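Local coordinates for protein prolyl-tRNA synthetase (Giardia lamblia ATCC 50803, PDB 3IAL) that probably joins L-proline to tRNA(Pro) at the expense of ATP, and is bound here to the prolyl-adenylate intermediate, at residues B[457-462]-B[511-516]; B[448-453]-B[480-485]; B[304-309]-B[320-325]; B[375-380]-B[390-395]. One frame throughout, in Å; residues are numbered along the deposited sequence.

Contact 1 (B[457-462]-B[511-516]); sequences GGLARF and YMYCAK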
# COMPACT_ATOMS: atom_id res chain seq x y z
N GLY B 457 34.38 -10.91 12.45
CA GLY B 457 33.20 -10.86 11.60
C GLY B 457 33.23 -9.65 10.68
O GLY B 457 34.27 -9.02 10.51
N GLY B 458 32.09 -9.35 10.09
CA GLY B 458 31.98 -8.26 9.12
C GLY B 458 32.58 -8.64 7.78
O GLY B 458 32.63 -9.82 7.41
N LEU B 459 33.03 -7.63 7.05
CA LEU B 459 33.57 -7.82 5.71
C LEU B 459 35.10 -7.88 5.76
O LEU B 459 35.73 -7.07 6.45
CB LEU B 459 33.11 -6.69 4.79
CG LEU B 459 31.60 -6.68 4.50
CD1 LEU B 459 31.05 -5.25 4.28
CD2 LEU B 459 31.28 -7.58 3.30
N ALA B 460 35.68 -8.85 5.05
CA ALA B 460 37.13 -8.94 4.86
C ALA B 460 37.45 -8.48 3.45
O ALA B 460 36.99 -9.09 2.47
CB ALA B 460 37.61 -10.37 5.08
N ARG B 461 38.21 -7.40 3.35
CA ARG B 461 38.53 -6.76 2.08
C ARG B 461 39.96 -7.13 1.70
O ARG B 461 40.86 -7.07 2.52
CB ARG B 461 38.40 -5.25 2.23
CG ARG B 461 38.56 -4.45 0.96
CD ARG B 461 38.35 -2.99 1.26
NE ARG B 461 38.60 -2.12 0.12
CZ ARG B 461 39.77 -1.56 -0.18
NH1 ARG B 461 40.85 -1.80 0.56
NH2 ARG B 461 39.87 -0.76 -1.24
N PHE B 462 40.16 -7.55 0.45
CA PHE B 462 41.46 -8.04 0.02
C PHE B 462 41.67 -7.87 -1.47
O PHE B 462 40.74 -8.08 -2.26
CB PHE B 462 41.65 -9.51 0.42
CG PHE B 462 40.64 -10.46 -0.19
CD1 PHE B 462 40.95 -11.18 -1.33
CD2 PHE B 462 39.41 -10.67 0.41
CE1 PHE B 462 40.03 -12.08 -1.88
CE2 PHE B 462 38.49 -11.57 -0.13
CZ PHE B 462 38.80 -12.27 -1.28
N TYR B 511 39.57 -5.18 -5.44
CA TYR B 511 39.45 -5.58 -4.04
C TYR B 511 38.15 -6.36 -3.86
O TYR B 511 37.06 -5.81 -4.04
CB TYR B 511 39.46 -4.38 -3.10
CG TYR B 511 40.67 -3.50 -3.28
CD1 TYR B 511 41.90 -3.84 -2.70
CD2 TYR B 511 40.60 -2.33 -4.03
CE1 TYR B 511 43.02 -3.03 -2.88
CE2 TYR B 511 41.70 -1.52 -4.21
CZ TYR B 511 42.91 -1.87 -3.63
OH TYR B 511 43.99 -1.06 -3.82
N MET B 512 38.26 -7.64 -3.53
CA MET B 512 37.10 -8.44 -3.23
C MET B 512 36.72 -8.25 -1.77
O MET B 512 37.56 -7.86 -0.95
CB MET B 512 37.34 -9.92 -3.52
CG MET B 512 37.24 -10.28 -4.99
SD MET B 512 35.61 -9.92 -5.68
CE MET B 512 35.74 -10.70 -7.28
N TYR B 513 35.45 -8.51 -1.48
CA TYR B 513 34.91 -8.52 -0.13
C TYR B 513 34.33 -9.88 0.18
O TYR B 513 33.48 -10.40 -0.57
CB TYR B 513 33.82 -7.48 0.03
CG TYR B 513 34.29 -6.05 -0.02
CD1 TYR B 513 34.42 -5.30 1.13
CD2 TYR B 513 34.57 -5.43 -1.24
CE1 TYR B 513 34.83 -3.98 1.09
CE2 TYR B 513 34.98 -4.12 -1.29
CZ TYR B 513 35.10 -3.39 -0.12
OH TYR B 513 35.52 -2.08 -0.17
N CYS B 514 34.77 -10.45 1.30
CA CYS B 514 34.35 -11.76 1.73
C CYS B 514 33.60 -11.60 3.05
O CYS B 514 33.95 -10.73 3.86
CB CYS B 514 35.59 -12.65 1.91
SG CYS B 514 35.40 -14.04 2.99
N ALA B 515 32.59 -12.44 3.27
CA ALA B 515 31.80 -12.41 4.51
C ALA B 515 30.92 -13.64 4.68
O ALA B 515 30.57 -14.32 3.71
CB ALA B 515 30.93 -11.16 4.55
N LYS B 516 30.56 -13.91 5.94
CA LYS B 516 29.49 -14.83 6.27
C LYS B 516 28.17 -14.15 5.96
O LYS B 516 27.96 -12.99 6.33
CB LYS B 516 29.49 -15.18 7.76
CG LYS B 516 30.44 -16.27 8.17
CD LYS B 516 29.95 -16.89 9.47
CE LYS B 516 30.85 -17.99 9.96
NZ LYS B 516 30.09 -18.94 10.84
O HOH W 1 31.26 -11.99 8.13
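The guanidinium of Arg-461 lies flat on one face of the Tyr-511 ring, a cation-pi stack with the planes 21° apart. Arg-461 NH2 reaches closest, 3.3 Å from Tyr-511 CD2. At the edge of the guanidinium stands the phenol end of Tyr-513. There Arg-461 NE gives a weak, bent hydrogen bond to Tyr-513 OH at 3.1 Å. The arginine chain is extended, with CG anti to the backbone N, so Arg-461 CG passes over the Tyr-513 ring face, 4.0 Å from its centroid. Leu-459 CB meets the edge of that ring. Glu-493 takes both the arginine NH2, as a salt bridge, and the Tyr-513 hydroxyl. Asn-442 holds NH1. On the other face of the strands, the Phe-462 ring carries Met-512 CB over one face, 3.6 Å from Phe-462 CZ. Cys-514 CB sits at its edge, 3.7 Å from Phe-462 CE2. Beneath the side chains, Ala-460 pairs with Cys-514 and Phe-462 with Met-512, each through two backbone hydrogen bonds. A water bridges Gly-458 O and Lys-516 N where the strands part. These are neighbouring antiparallel strands in the C-terminal domain of prolyl-tRNA synthetase, packed on helix 446-455 by Ala-460, Phe-462 and Cys-514.

Contact 2 (B[448-453]-B[480-485]); sequences EIVACI and DACSAE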
# COMPACT_ATOMS: atom_id res chain seq x y z
N GLU B 448 44.73 -14.20 7.17
CA GLU B 448 44.18 -12.95 7.69
C GLU B 448 42.68 -12.80 7.43
O GLU B 448 41.95 -12.30 8.29
CB GLU B 448 44.93 -11.74 7.13
CG GLU B 448 46.32 -11.54 7.75
CD GLU B 448 47.00 -10.24 7.32
OE1 GLU B 448 46.35 -9.42 6.64
OE2 GLU B 448 48.18 -10.05 7.66
N ILE B 449 42.22 -13.24 6.26
CA ILE B 449 40.78 -13.25 5.95
C ILE B 449 40.03 -14.19 6.90
O ILE B 449 38.99 -13.83 7.44
CB ILE B 449 40.49 -13.70 4.51
CG1 ILE B 449 41.07 -12.71 3.49
CG2 ILE B 449 39.00 -13.82 4.29
CD1 ILE B 449 41.04 -13.22 2.07
N VAL B 450 40.57 -15.40 7.08
CA VAL B 450 39.96 -16.39 7.95
C VAL B 450 39.89 -15.94 9.42
O VAL B 450 38.86 -16.08 10.07
CB VAL B 450 40.73 -17.74 7.89
CG1 VAL B 450 40.32 -18.65 9.03
CG2 VAL B 450 40.51 -18.40 6.53
N ALA B 451 40.99 -15.41 9.93
CA ALA B 451 41.03 -14.91 11.32
C ALA B 451 40.05 -13.76 11.51
O ALA B 451 39.45 -13.63 12.58
CB ALA B 451 42.44 -14.47 11.70
N CYS B 452 39.88 -12.93 10.48
CA CYS B 452 38.93 -11.82 10.52
C CYS B 452 37.51 -12.35 10.64
O CYS B 452 36.77 -11.97 11.56
CB CYS B 452 39.06 -10.95 9.27
SG CYS B 452 37.80 -9.66 9.14
N ILE B 453 37.14 -13.23 9.72
CA ILE B 453 35.83 -13.87 9.72
C ILE B 453 35.52 -14.52 11.07
O ILE B 453 34.45 -14.29 11.64
CB ILE B 453 35.73 -14.91 8.58
CG1 ILE B 453 35.74 -14.21 7.21
CG2 ILE B 453 34.47 -15.76 8.72
CD1 ILE B 453 34.70 -13.09 7.04
N ASP B 480 34.95 -23.44 2.69
CA ASP B 480 35.39 -24.65 3.42
C ASP B 480 36.18 -24.31 4.68
O ASP B 480 36.11 -25.04 5.66
CB ASP B 480 36.29 -25.52 2.53
CG ASP B 480 35.55 -26.14 1.35
OD1 ASP B 480 34.30 -26.08 1.32
OD2 ASP B 480 36.22 -26.67 0.45
N ALA B 481 36.96 -23.23 4.63
CA ALA B 481 37.86 -22.86 5.73
C ALA B 481 37.13 -22.19 6.89
O ALA B 481 37.41 -22.48 8.04
CB ALA B 481 38.97 -21.95 5.22
N CYS B 482 36.19 -21.29 6.57
CA CYS B 482 35.52 -20.49 7.60
C CYS B 482 34.05 -20.14 7.32
O CYS B 482 33.47 -19.33 8.03
CB CYS B 482 36.31 -19.19 7.80
SG CYS B 482 36.45 -18.17 6.30
N SER B 483 33.45 -20.77 6.31
CA SER B 483 32.03 -20.55 5.97
C SER B 483 31.72 -19.13 5.45
O SER B 483 30.57 -18.71 5.46
CB SER B 483 31.13 -20.90 7.15
OG SER B 483 31.43 -22.19 7.64
N ALA B 484 32.75 -18.42 5.00
CA ALA B 484 32.57 -17.10 4.41
C ALA B 484 32.62 -17.23 2.90
O ALA B 484 33.29 -18.11 2.35
CB ALA B 484 33.64 -16.14 4.89
N GLU B 485 31.92 -16.33 2.23
CA GLU B 485 31.89 -16.36 0.78
C GLU B 485 32.35 -15.05 0.18
O GLU B 485 32.20 -13.99 0.79
CB GLU B 485 30.50 -16.71 0.28
CG GLU B 485 29.42 -15.70 0.60
CD GLU B 485 28.05 -16.25 0.30
OE1 GLU B 485 27.74 -17.37 0.77
OE2 GLU B 485 27.28 -15.56 -0.41
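Segment 448-453 is regular helix, with Cys-452 N bonded to Glu-448 O and Ile-453 N to Ile-449 O. Segment 480-485 carries the end of a helix into the chain that follows. Ser-483 leaves helical geometry with positive phi (67°), and the chain then extends through Ala-484 into strand 485-489. The nearest CA atoms are those of Val-450 and Cys-482, 6.1 Å apart. Both helices belong to the C-terminal domain of prolyl-tRNA synthetase, where Ile-449 and Ala-484 also touch Cys-514 of strand 510-515. The meeting is apolar. Ile-453, Val-450 and Cys-482 share it about equally, and Ile-453 has its CB pointing at the other segment. Ile-453 CG1, anti to the carbonyl carbon, touches Ala-484 CB at 3.7 Å. Ile-453 CG2, anti to the backbone N, lies 3.9 Å from Cys-482 SG. The sulfur sits in the crowded position between backbone N and carbonyl carbon (chi1 60°), which turns it toward helix 446-455. Val-450 CG2 meets Cys-482 SG from the preceding turn, at 4.1 Å. Val-450 CG2 also touches Ala-481 CB at 4.1 Å, on the more open side of the contact.

Contact 3 (B[304-309]-B[320-325]); sequences IIPIGC and QVLGKV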
# COMPACT_ATOMS: atom_id res chain seq x y z
N ILE B 304 4.29 12.18 25.15
CA ILE B 304 4.23 13.21 26.18
C ILE B 304 3.63 12.58 27.42
O ILE B 304 2.55 12.02 27.36
CB ILE B 304 3.40 14.43 25.74
CG1 ILE B 304 3.82 14.91 24.35
CG2 ILE B 304 3.56 15.56 26.73
CD1 ILE B 304 3.08 16.16 23.88
N ILE B 305 4.33 12.68 28.54
CA ILE B 305 3.90 12.04 29.78
C ILE B 305 3.62 13.08 30.87
O ILE B 305 4.53 13.77 31.32
CB ILE B 305 4.95 11.04 30.28
CG1 ILE B 305 5.19 9.95 29.22
CG2 ILE B 305 4.49 10.39 31.60
CD1 ILE B 305 6.41 9.07 29.49
N PRO B 306 2.35 13.21 31.27
CA PRO B 306 2.04 14.03 32.44
C PRO B 306 2.58 13.36 33.70
O PRO B 306 2.33 12.18 33.90
CB PRO B 306 0.51 14.08 32.47
CG PRO B 306 0.04 13.37 31.26
CD PRO B 306 1.15 12.56 30.72
N ILE B 307 3.35 14.08 34.51
CA ILE B 307 3.89 13.53 35.75
C ILE B 307 3.30 14.21 36.97
O ILE B 307 2.84 15.36 36.89
CB ILE B 307 5.44 13.57 35.81
CG1 ILE B 307 5.98 15.00 35.81
CG2 ILE B 307 6.04 12.77 34.66
CD1 ILE B 307 7.50 15.07 35.91
N GLY B 308 3.30 13.48 38.09
CA GLY B 308 2.83 14.00 39.37
C GLY B 308 1.35 14.31 39.46
O GLY B 308 0.93 15.04 40.36
N CYS B 309 0.54 13.76 38.56
CA CYS B 309 -0.91 13.93 38.61
C CYS B 309 -1.54 12.92 39.57
O CYS B 309 -0.91 11.95 39.98
CB CYS B 309 -1.52 13.80 37.21
SG CYS B 309 -1.04 15.14 36.07
N GLN B 320 -4.55 21.84 34.59
CA GLN B 320 -3.61 22.78 33.98
C GLN B 320 -2.44 22.05 33.31
O GLN B 320 -2.01 22.43 32.22
CB GLN B 320 -3.06 23.75 35.03
CG GLN B 320 -4.12 24.68 35.64
CD GLN B 320 -3.64 25.37 36.90
OE1 GLN B 320 -2.44 25.56 37.10
NE2 GLN B 320 -4.58 25.77 37.75
N VAL B 321 -1.93 21.01 33.96
CA VAL B 321 -0.84 20.21 33.40
C VAL B 321 -1.36 19.49 32.17
O VAL B 321 -0.77 19.61 31.09
CB VAL B 321 -0.28 19.21 34.43
CG1 VAL B 321 0.62 18.17 33.75
CG2 VAL B 321 0.48 19.96 35.52
N LEU B 322 -2.47 18.77 32.32
CA LEU B 322 -3.08 18.04 31.22
C LEU B 322 -3.49 18.98 30.08
O LEU B 322 -3.37 18.63 28.91
CB LEU B 322 -4.28 17.21 31.71
CG LEU B 322 -3.97 16.04 32.65
CD1 LEU B 322 -5.25 15.42 33.20
CD2 LEU B 322 -3.13 14.97 31.95
N GLY B 323 -3.95 20.18 30.44
CA GLY B 323 -4.25 21.22 29.46
C GLY B 323 -3.06 21.65 28.61
O GLY B 323 -3.19 21.83 27.40
N LYS B 324 -1.90 21.82 29.24
CA LYS B 324 -0.70 22.25 28.51
C LYS B 324 -0.12 21.11 27.67
O LYS B 324 0.37 21.35 26.57
CB LYS B 324 0.36 22.79 29.48
CG LYS B 324 1.55 23.48 28.80
CD LYS B 324 1.17 24.80 28.11
CE LYS B 324 0.75 25.87 29.11
NZ LYS B 324 0.65 27.20 28.47
N VAL B 325 -0.16 19.89 28.20
CA VAL B 325 0.23 18.70 27.44
C VAL B 325 -0.52 18.63 26.10
O VAL B 325 0.07 18.30 25.08
CB VAL B 325 0.01 17.40 28.28
CG1 VAL B 325 -0.00 16.16 27.39
CG2 VAL B 325 1.09 17.28 29.35
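The tight part of this contact is one methyl-to-methyl and one methyl-to-ring meeting. Ile-304 CG2 lies 3.7 Å from Val-325 CG1, and the two side chains pass antiparallel to one another. Both methyls are anti to their own backbone N, and both CB atoms point across the gap. Val-325 CG2 also lies against Ile-304 CG2, at 4.0 Å, so the isoleucine methyl faces both branches of the valine. The second meeting is at the Pro-306 ring. Pro-306 CG is 3.6 Å from Leu-322 CD2, with the two side chains roughly perpendicular. The leucine leaves its helix obliquely, and only the CD2 branch reaches the proline. Strand 302-307 and helix 315-334 are the first two elements of a beta-alpha-beta unit in the anticodon-binding domain. The short segments run nearly antiparallel, at 169°, with axes 9.0 Å apart. Strand 340-342 completes the unit, and its Ile-342 touches Val-325. Toward the end of the strand the packing loosens. Val-321 CG1 is 4.3 Å from Pro-306 CB and 4.2 Å from Cys-309 SG. Gly-308 is exposed and turns the chain with positive phi, and Cys-309 beyond it points back toward the helix. Phe-346, from a loop, touches Pro-306, Leu-322 and Cys-309, and so spans the tight and the loose part. Leu-322 and Cys-309 are both partly exposed and mark the solvent side.

Contact 4 (B[375-380]-B[390-395]); sequences NGQCIV and KRVIPI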
# COMPACT_ATOMS: atom_id res chain seq x y z
N ASN B 375 7.85 26.68 36.45
CA ASN B 375 9.10 27.27 35.96
C ASN B 375 9.10 27.48 34.43
O ASN B 375 10.07 27.98 33.88
CB ASN B 375 10.30 26.41 36.38
CG ASN B 375 10.57 26.46 37.88
OD1 ASN B 375 10.50 27.51 38.51
ND2 ASN B 375 10.90 25.30 38.45
N GLY B 376 8.01 27.11 33.76
CA GLY B 376 7.90 27.26 32.30
C GLY B 376 8.75 26.28 31.49
O GLY B 376 9.07 26.54 30.34
N GLN B 377 9.10 25.14 32.10
CA GLN B 377 9.98 24.16 31.46
C GLN B 377 9.28 22.82 31.29
O GLN B 377 8.28 22.53 31.96
CB GLN B 377 11.24 23.94 32.31
CG GLN B 377 11.96 25.22 32.76
CD GLN B 377 12.61 25.99 31.61
OE1 GLN B 377 13.08 25.41 30.63
NE2 GLN B 377 12.66 27.31 31.75
N CYS B 378 9.81 22.02 30.37
CA CYS B 378 9.50 20.59 30.29
C CYS B 378 10.80 19.82 30.04
O CYS B 378 11.82 20.40 29.69
CB CYS B 378 8.48 20.30 29.18
SG CYS B 378 9.09 20.62 27.53
N ILE B 379 10.75 18.51 30.23
CA ILE B 379 11.92 17.66 30.07
C ILE B 379 11.76 16.84 28.80
O ILE B 379 10.76 16.16 28.62
CB ILE B 379 12.10 16.73 31.29
CG1 ILE B 379 12.24 17.56 32.57
CG2 ILE B 379 13.31 15.84 31.12
CD1 ILE B 379 10.90 17.97 33.18
N VAL B 380 12.76 16.94 27.92
CA VAL B 380 12.78 16.24 26.65
C VAL B 380 13.97 15.28 26.63
O VAL B 380 15.11 15.69 26.81
CB VAL B 380 12.87 17.23 25.46
CG1 VAL B 380 12.85 16.48 24.14
CG2 VAL B 380 11.73 18.24 25.52
N LYS B 390 19.19 14.26 29.52
CA LYS B 390 17.91 14.94 29.36
C LYS B 390 18.11 16.42 29.03
O LYS B 390 19.09 17.03 29.47
CB LYS B 390 17.07 14.82 30.63
CG LYS B 390 17.60 15.64 31.80
CD LYS B 390 16.78 15.43 33.07
CE LYS B 390 17.31 16.29 34.21
NZ LYS B 390 16.54 16.11 35.47
N ARG B 391 17.18 16.97 28.25
CA ARG B 391 17.19 18.40 27.92
C ARG B 391 16.05 19.11 28.64
O ARG B 391 14.90 18.69 28.56
CB ARG B 391 17.04 18.62 26.41
CG ARG B 391 18.23 18.16 25.58
CD ARG B 391 18.12 16.71 25.13
NE ARG B 391 18.96 16.47 23.96
CZ ARG B 391 20.12 15.82 23.95
NH1 ARG B 391 20.62 15.28 25.06
NH2 ARG B 391 20.79 15.69 22.81
N VAL B 392 16.39 20.19 29.33
CA VAL B 392 15.40 21.09 29.88
C VAL B 392 15.14 22.16 28.82
O VAL B 392 16.05 22.90 28.45
CB VAL B 392 15.87 21.72 31.20
CG1 VAL B 392 14.85 22.70 31.73
CG2 VAL B 392 16.14 20.62 32.23
N ILE B 393 13.92 22.21 28.31
CA ILE B 393 13.54 23.14 27.27
C ILE B 393 12.32 23.90 27.75
O ILE B 393 11.36 23.27 28.20
CB ILE B 393 13.17 22.42 25.95
CG1 ILE B 393 14.23 21.38 25.57
CG2 ILE B 393 13.00 23.44 24.82
CD1 ILE B 393 14.06 20.83 24.15
N PRO B 394 12.37 25.24 27.69
CA PRO B 394 11.19 26.05 28.01
C PRO B 394 9.99 25.63 27.17
O PRO B 394 10.16 25.29 26.01
CB PRO B 394 11.63 27.47 27.67
CG PRO B 394 13.10 27.46 27.86
CD PRO B 394 13.56 26.08 27.46
N ILE B 395 8.80 25.66 27.76
CA ILE B 395 7.58 25.26 27.06
C ILE B 395 7.31 26.19 25.89
O ILE B 395 6.91 25.74 24.82
CB ILE B 395 6.35 25.23 28.00
CG1 ILE B 395 6.48 24.10 29.02
CG2 ILE B 395 5.05 25.03 27.21
CD1 ILE B 395 5.33 24.02 30.01
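Strands 377-382 and 391-394 form a beta hairpin in the anticodon-binding domain, and this contact is their antiparallel pairing. Cys-378 with Ile-393 and Val-380 with Arg-391 are hydrogen-bonded pairs, each joined by two backbone bonds. The straightest is Val-380 N to Arg-391 O, 2.8 Å long at 177°, in the carbonyl plane. Ile-379 with Val-392 is a non-hydrogen-bonded pair between them. Gln-377 with Pro-394 is another, their CA atoms 4.1 Å apart. Beyond the pairing, Ile-395 N gives a bond of 2.7 Å to Gly-376 O, with the donor above the carbonyl plane. Gly-376 has positive phi and is the C-prime residue of the Schellman motif that ends helix 370-374. Pro-394 is the N-cap of helix 395-399, so this bond ties one helix end to another helix start. Gln-377 folds back at chi2 (-68°) and lies alongside Pro-394. Gln-377 OE1 is 3.3 Å from Pro-394 CD and 3.4 Å from Val-392 CG1. Gln-377 NE2 makes a weak hydrogen bond to Asn-375 O. On the face of Cys-378, Val-380 and Ile-393, Val-380 CG2 packs obliquely on Ile-393 CD1 at 3.7 Å. On the other face, Ile-379 and Lys-390 lie side by side, Ile-379 CG2 3.9 Å from Lys-390 CB. Arg-391 leads away to a salt bridge with Glu-420, and its NH1 bonds Gln-389 O. Strand 364-369 lies next to 377-382 in the sheet, and its side chains touch Cys-378 and Val-380, while Val-398 of helix 395-399 touches Cys-378 and Ile-393.

In the fold
Contacts 1 and 2 lie in the C-terminal domain, with centres about 9 Å apart. Helix 446-455 of contact 2 is followed in the chain by strand 459-464 of contact 1, and Phe-462 CD2 packs on Ile-449 CD1 at 3.4 Å. Contacts 3 and 4 share the sheet of the anticodon-binding domain, about 13 Å apart between centres. The two pairs are remote, with centres about 47 to 56 Å apart. Contacts 1, 2 and 3 are largely buried, while contact 4 includes a strand outermost within this chain's sheet and is partly exposed. The strand pairings, 1 and 4, depend on backbone bonds. Contacts 2 and 3 bring helices in by apolar packing. Only contact 1 has a cation-pi stack.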